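PDB 1VHO: endoglucanase from Thermotoga maritima, which probably acts as a metal-dependent aminopeptidase of the M42 family, using two divalent metal cations per subunit, despite its endoglucanase name. Local coordinates for residues I51-L62 against K188-V199. Sequence-based numbering, arbitrary orientation.
Sequences IGYKKGKGIGKL and KRYDHPWDVYVV
Tyr53 and Tyr197, a non-hydrogen-bonded antiparallel pair, lie side by side in an offset stack, centroids 4.7 Å apart and planes at 30°, with CD1 of Tyr53 over one face of the Tyr197 ring, toward its rim, and CE1 near CZ and OH. The Lys61 chain passes Tyr197 CE1 with CB and CG and bends at its last torsion to bring NZ 2.9 Å from Tyr197 OH; a water joins Tyr53 OH to Asp195 OD2. The other Asp195 oxygen, OD1, grips the loop 55-60: Gly56 N meets it on the anti side at 2.6 Å, and Gly58 N adds a weak bond. Beyond, Lys57 N and Ile59 N reach Pro193 O from opposite faces of its carbonyl plane. With CG1 set between the backbone N and carbonyl carbon (chi1 67°), Ile59 lays CD1 over the five-membered ring of Trp194, 3.7 Å from its centroid, while Lys61 N lies at the edge of the six-membered part; Trp194 NE1 donates to Leu334 O. Cutting Trp194 back to alanine is likely to leave Ile59 CD1 without its aromatic bed and Leu334 O without the indole N-H. On the sheet face opposite the tyrosines, Lys54 NZ donates in the His192 ring plane to NE2 (3.1 Å), while ND1 holds Trp194 O. Strand 195-201 lies between antiparallel 50-54 and parallel 61-67, its neighbours joined by the 55-60 connection, in the mixed central sheet of the M42 catalytic domain.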
loop_
_atom_site.group_PDB
_atom_site.type_symbol
_atom_site.label_atom_id
_atom_site.label_comp_id
_atom_site.label_asym_id
_atom_site.label_seq_id
_atom_site.Cartn_x
_atom_site.Cartn_y
_atom_site.Cartn_z
ATOM N N ILE A 51 -1.897 -10.143 -10.506
ATOM C CA ILE A 51 -3.201 -10.712 -10.109
ATOM C C ILE A 51 -3.021 -12.167 -9.736
ATOM O O ILE A 51 -2.541 -12.972 -10.568
ATOM C CB ILE A 51 -4.301 -10.567 -11.182
ATOM C CG1 ILE A 51 -4.672 -9.108 -11.391
ATOM C CG2 ILE A 51 -5.573 -11.352 -10.721
ATOM C CD1 ILE A 51 -3.722 -8.273 -12.242
ATOM N N GLY A 52 -3.267 -12.529 -8.476
ATOM C CA GLY A 52 -3.117 -13.941 -8.050
ATOM C C GLY A 52 -4.489 -14.602 -8.285
ATOM O O GLY A 52 -5.496 -13.958 -7.880
ATOM N N TYR A 53 -4.539 -15.794 -8.825
ATOM C CA TYR A 53 -5.843 -16.449 -9.052
ATOM C C TYR A 53 -5.938 -17.763 -8.300
ATOM O O TYR A 53 -5.065 -18.637 -8.412
ATOM C CB TYR A 53 -6.081 -16.664 -10.548
ATOM C CG TYR A 53 -7.266 -17.550 -10.868
ATOM C CD1 TYR A 53 -8.535 -17.189 -10.443
ATOM C CD2 TYR A 53 -7.131 -18.743 -11.563
ATOM C CE1 TYR A 53 -9.640 -17.961 -10.722
ATOM C CE2 TYR A 53 -8.241 -19.535 -11.862
ATOM C CZ TYR A 53 -9.484 -19.126 -11.438
ATOM O OH TYR A 53 -10.614 -19.879 -11.688
ATOM N N LYS A 54 -6.957 -17.852 -7.448
ATOM C CA LYS A 54 -7.150 -19.074 -6.646
ATOM C C LYS A 54 -8.556 -19.612 -6.945
ATOM O O LYS A 54 -9.583 -18.975 -6.660
ATOM C CB LYS A 54 -6.927 -18.801 -5.173
ATOM C CG LYS A 54 -7.195 -19.943 -4.220
ATOM C CD LYS A 54 -6.309 -21.148 -4.464
ATOM C CE LYS A 54 -6.844 -22.359 -3.681
ATOM N NZ LYS A 54 -6.960 -22.055 -2.243
ATOM N N LYS A 55 -8.572 -20.739 -7.658
ATOM C CA LYS A 55 -9.849 -21.342 -8.054
ATOM C C LYS A 55 -10.591 -21.916 -6.867
ATOM O O LYS A 55 -9.994 -22.466 -5.942
ATOM C CB LYS A 55 -9.588 -22.459 -9.092
ATOM C CG LYS A 55 -10.816 -23.283 -9.433
ATOM C CD LYS A 55 -10.572 -24.295 -10.534
ATOM C CE LYS A 55 -11.346 -23.954 -11.803
ATOM N NZ LYS A 55 -11.243 -25.076 -12.798
ATOM N N GLY A 56 -11.895 -21.714 -6.869
ATOM C CA GLY A 56 -12.755 -22.256 -5.800
ATOM C C GLY A 56 -13.674 -23.292 -6.490
ATOM O O GLY A 56 -13.192 -24.031 -7.360
ATOM N N LYS A 57 -14.954 -23.300 -6.158
ATOM C CA LYS A 57 -15.863 -24.280 -6.793
ATOM C C LYS A 57 -16.614 -23.663 -7.953
ATOM O O LYS A 57 -17.526 -24.286 -8.521
ATOM C CB LYS A 57 -16.831 -24.842 -5.775
ATOM C CG LYS A 57 -16.205 -25.661 -4.642
ATOM C CD LYS A 57 -17.353 -26.100 -3.729
ATOM C CE LYS A 57 -17.089 -27.421 -3.054
ATOM N NZ LYS A 57 -16.995 -27.258 -1.573
ATOM N N GLY A 58 -16.337 -22.402 -8.281
ATOM C CA GLY A 58 -16.949 -21.717 -9.382
ATOM C C GLY A 58 -18.296 -21.076 -9.141
ATOM O O GLY A 58 -18.910 -20.635 -10.141
ATOM N N ILE A 59 -18.711 -20.807 -7.896
ATOM C CA ILE A 59 -20.014 -20.186 -7.692
ATOM C C ILE A 59 -20.031 -18.721 -8.087
ATOM O O ILE A 59 -21.106 -18.125 -8.159
ATOM C CB ILE A 59 -20.606 -20.303 -6.285
ATOM C CG1 ILE A 59 -19.802 -19.515 -5.241
ATOM C CG2 ILE A 59 -20.740 -21.754 -5.865
ATOM C CD1 ILE A 59 -20.575 -19.243 -3.963
ATOM N N GLY A 60 -18.878 -18.122 -8.325
ATOM C CA GLY A 60 -18.849 -16.693 -8.692
ATOM C C GLY A 60 -17.379 -16.253 -8.526
ATOM O O GLY A 60 -16.554 -17.065 -8.098
ATOM N N LYS A 61 -17.155 -14.979 -8.780
ATOM C CA LYS A 61 -15.828 -14.404 -8.708
ATOM C C LYS A 61 -15.798 -13.215 -7.734
ATOM O O LYS A 61 -16.574 -12.280 -7.833
ATOM C CB LYS A 61 -15.414 -13.902 -10.107
ATOM C CG LYS A 61 -15.497 -14.949 -11.207
ATOM C CD LYS A 61 -15.268 -14.298 -12.566
ATOM C CE LYS A 61 -15.116 -15.350 -13.666
ATOM N NZ LYS A 61 -14.204 -16.449 -13.214
ATOM N N LEU A 62 -14.872 -13.325 -6.801
ATOM C CA LEU A 62 -14.663 -12.303 -5.756
ATOM C C LEU A 62 -13.283 -11.698 -6.039
ATOM O O LEU A 62 -12.330 -12.483 -6.213
ATOM C CB LEU A 62 -14.627 -13.074 -4.448
ATOM C CG LEU A 62 -14.445 -12.419 -3.109
ATOM C CD1 LEU A 62 -15.356 -11.208 -2.910
ATOM C CD2 LEU A 62 -14.706 -13.461 -1.998
ATOM N N LYS A 188 -5.816 -21.683 1.717
ATOM C CA LYS A 188 -5.327 -23.053 1.547
ATOM C C LYS A 188 -6.003 -24.062 2.447
ATOM O O LYS A 188 -6.096 -25.264 2.094
ATOM C CB LYS A 188 -3.794 -23.033 1.833
ATOM C CG LYS A 188 -3.137 -22.432 0.564
ATOM C CD LYS A 188 -3.194 -23.527 -0.483
ATOM C CE LYS A 188 -2.952 -23.095 -1.902
ATOM N NZ LYS A 188 -2.143 -24.220 -2.539
ATOM N N ARG A 189 -6.577 -23.670 3.565
ATOM C CA ARG A 189 -7.233 -24.560 4.500
ATOM C C ARG A 189 -8.661 -24.933 4.130
ATOM O O ARG A 189 -9.278 -25.789 4.760
ATOM C CB ARG A 189 -7.339 -23.821 5.858
ATOM N N TYR A 190 -9.242 -24.216 3.164
ATOM C CA TYR A 190 -10.617 -24.436 2.827
ATOM C C TYR A 190 -10.904 -24.792 1.375
ATOM O O TYR A 190 -10.231 -24.376 0.457
ATOM C CB TYR A 190 -11.425 -23.142 3.066
ATOM C CG TYR A 190 -11.415 -22.584 4.464
ATOM C CD1 TYR A 190 -12.259 -23.077 5.443
ATOM C CD2 TYR A 190 -10.593 -21.506 4.780
ATOM C CE1 TYR A 190 -12.279 -22.541 6.726
ATOM C CE2 TYR A 190 -10.600 -20.966 6.066
ATOM C CZ TYR A 190 -11.433 -21.486 7.021
ATOM O OH TYR A 190 -11.434 -20.950 8.296
ATOM N N ASP A 191 -12.050 -25.482 1.261
ATOM C CA ASP A 191 -12.606 -25.837 -0.046
ATOM C C ASP A 191 -13.645 -24.743 -0.333
ATOM O O ASP A 191 -14.841 -25.002 -0.501
ATOM C CB ASP A 191 -13.297 -27.201 -0.020
ATOM C CG ASP A 191 -13.821 -27.642 -1.376
ATOM O OD1 ASP A 191 -13.251 -27.224 -2.408
ATOM O OD2 ASP A 191 -14.814 -28.424 -1.418
ATOM N N HIS A 192 -13.161 -23.507 -0.425
ATOM C CA HIS A 192 -13.984 -22.335 -0.664
ATOM C C HIS A 192 -14.698 -22.332 -1.991
ATOM O O HIS A 192 -14.108 -22.573 -3.050
ATOM C CB HIS A 192 -13.096 -21.092 -0.519
ATOM C CG HIS A 192 -11.907 -21.023 -1.441
ATOM N ND1 HIS A 192 -11.926 -20.421 -2.655
ATOM C CD2 HIS A 192 -10.611 -21.376 -1.214
ATOM C CE1 HIS A 192 -10.713 -20.449 -3.209
ATOM N NE2 HIS A 192 -9.908 -21.016 -2.326
ATOM N N PRO A 193 -15.993 -21.994 -1.986
ATOM C CA PRO A 193 -16.821 -21.974 -3.159
ATOM C C PRO A 193 -16.513 -20.877 -4.155
ATOM O O PRO A 193 -16.648 -21.040 -5.363
ATOM C CB PRO A 193 -18.250 -21.771 -2.620
ATOM C CG PRO A 193 -18.173 -22.094 -1.165
ATOM C CD PRO A 193 -16.778 -21.699 -0.747
ATOM N N TRP A 194 -16.082 -19.704 -3.674
ATOM C CA TRP A 194 -15.810 -18.608 -4.600
ATOM C C TRP A 194 -14.442 -18.714 -5.278
ATOM O O TRP A 194 -13.491 -19.218 -4.677
ATOM C CB TRP A 194 -15.818 -17.290 -3.773
ATOM C CG TRP A 194 -17.180 -16.861 -3.342
ATOM C CD1 TRP A 194 -17.850 -17.224 -2.196
ATOM C CD2 TRP A 194 -18.050 -15.993 -4.057
ATOM N NE1 TRP A 194 -19.079 -16.620 -2.159
ATOM C CE2 TRP A 194 -19.241 -15.875 -3.301
ATOM C CE3 TRP A 194 -17.954 -15.311 -5.263
ATOM C CZ2 TRP A 194 -20.303 -15.090 -3.726
ATOM C CZ3 TRP A 194 -19.023 -14.542 -5.691
ATOM C CH2 TRP A 194 -20.189 -14.431 -4.912
ATOM N N ASP A 195 -14.365 -18.248 -6.512
ATOM C CA ASP A 195 -13.083 -18.169 -7.221
ATOM C C ASP A 195 -12.520 -16.817 -6.727
ATOM O O ASP A 195 -13.296 -15.843 -6.682
ATOM C CB ASP A 195 -13.265 -18.166 -8.723
ATOM C CG ASP A 195 -13.680 -19.566 -9.228
ATOM O OD1 ASP A 195 -13.528 -20.566 -8.512
ATOM O OD2 ASP A 195 -14.171 -19.601 -10.364
ATOM N N VAL A 196 -11.263 -16.767 -6.343
ATOM C CA VAL A 196 -10.733 -15.514 -5.785
ATOM C C VAL A 196 -9.660 -14.894 -6.645
ATOM O O VAL A 196 -8.725 -15.601 -7.070
ATOM C CB VAL A 196 -10.167 -15.807 -4.377
ATOM C CG1 VAL A 196 -9.455 -14.589 -3.787
ATOM C CG2 VAL A 196 -11.315 -16.232 -3.436
ATOM N N TYR A 197 -9.758 -13.588 -6.862
ATOM C CA TYR A 197 -8.777 -12.862 -7.638
ATOM C C TYR A 197 -8.193 -11.777 -6.713
ATOM O O TYR A 197 -8.957 -10.980 -6.178
ATOM C CB TYR A 197 -9.356 -12.194 -8.867
ATOM C CG TYR A 197 -9.903 -13.192 -9.879
ATOM C CD1 TYR A 197 -11.149 -13.786 -9.650
ATOM C CD2 TYR A 197 -9.160 -13.566 -10.991
ATOM C CE1 TYR A 197 -11.657 -14.708 -10.532
ATOM C CE2 TYR A 197 -9.680 -14.499 -11.884
ATOM C CZ TYR A 197 -10.922 -15.036 -11.669
ATOM O OH TYR A 197 -11.478 -15.950 -12.544
ATOM N N VAL A 198 -6.883 -11.842 -6.514
ATOM C CA VAL A 198 -6.224 -10.885 -5.592
ATOM C C VAL A 198 -5.379 -9.967 -6.427
ATOM O O VAL A 198 -4.408 -10.411 -7.071
ATOM C CB VAL A 198 -5.476 -11.677 -4.525
ATOM C CG1 VAL A 198 -4.844 -10.740 -3.545
ATOM C CG2 VAL A 198 -6.441 -12.618 -3.775
ATOM N N VAL A 199 -5.666 -8.661 -6.368
ATOM C CA VAL A 199 -5.007 -7.718 -7.259
ATOM C C VAL A 199 -4.115 -6.691 -6.557
ATOM O O VAL A 199 -4.554 -5.974 -5.663
ATOM C CB VAL A 199 -6.119 -6.962 -8.021
ATOM C CG1 VAL A 199 -5.536 -5.962 -9.027
ATOM C CG2 VAL A 199 -7.102 -7.929 -8.687
HETATM O O HOH W 1 -12.961 -18.514 -12.378
HETATM O O HOH W 2 -7.881 -24.408 -1.017
HETATM O O HOH W 3 -16.862 -18.436 -11.183
#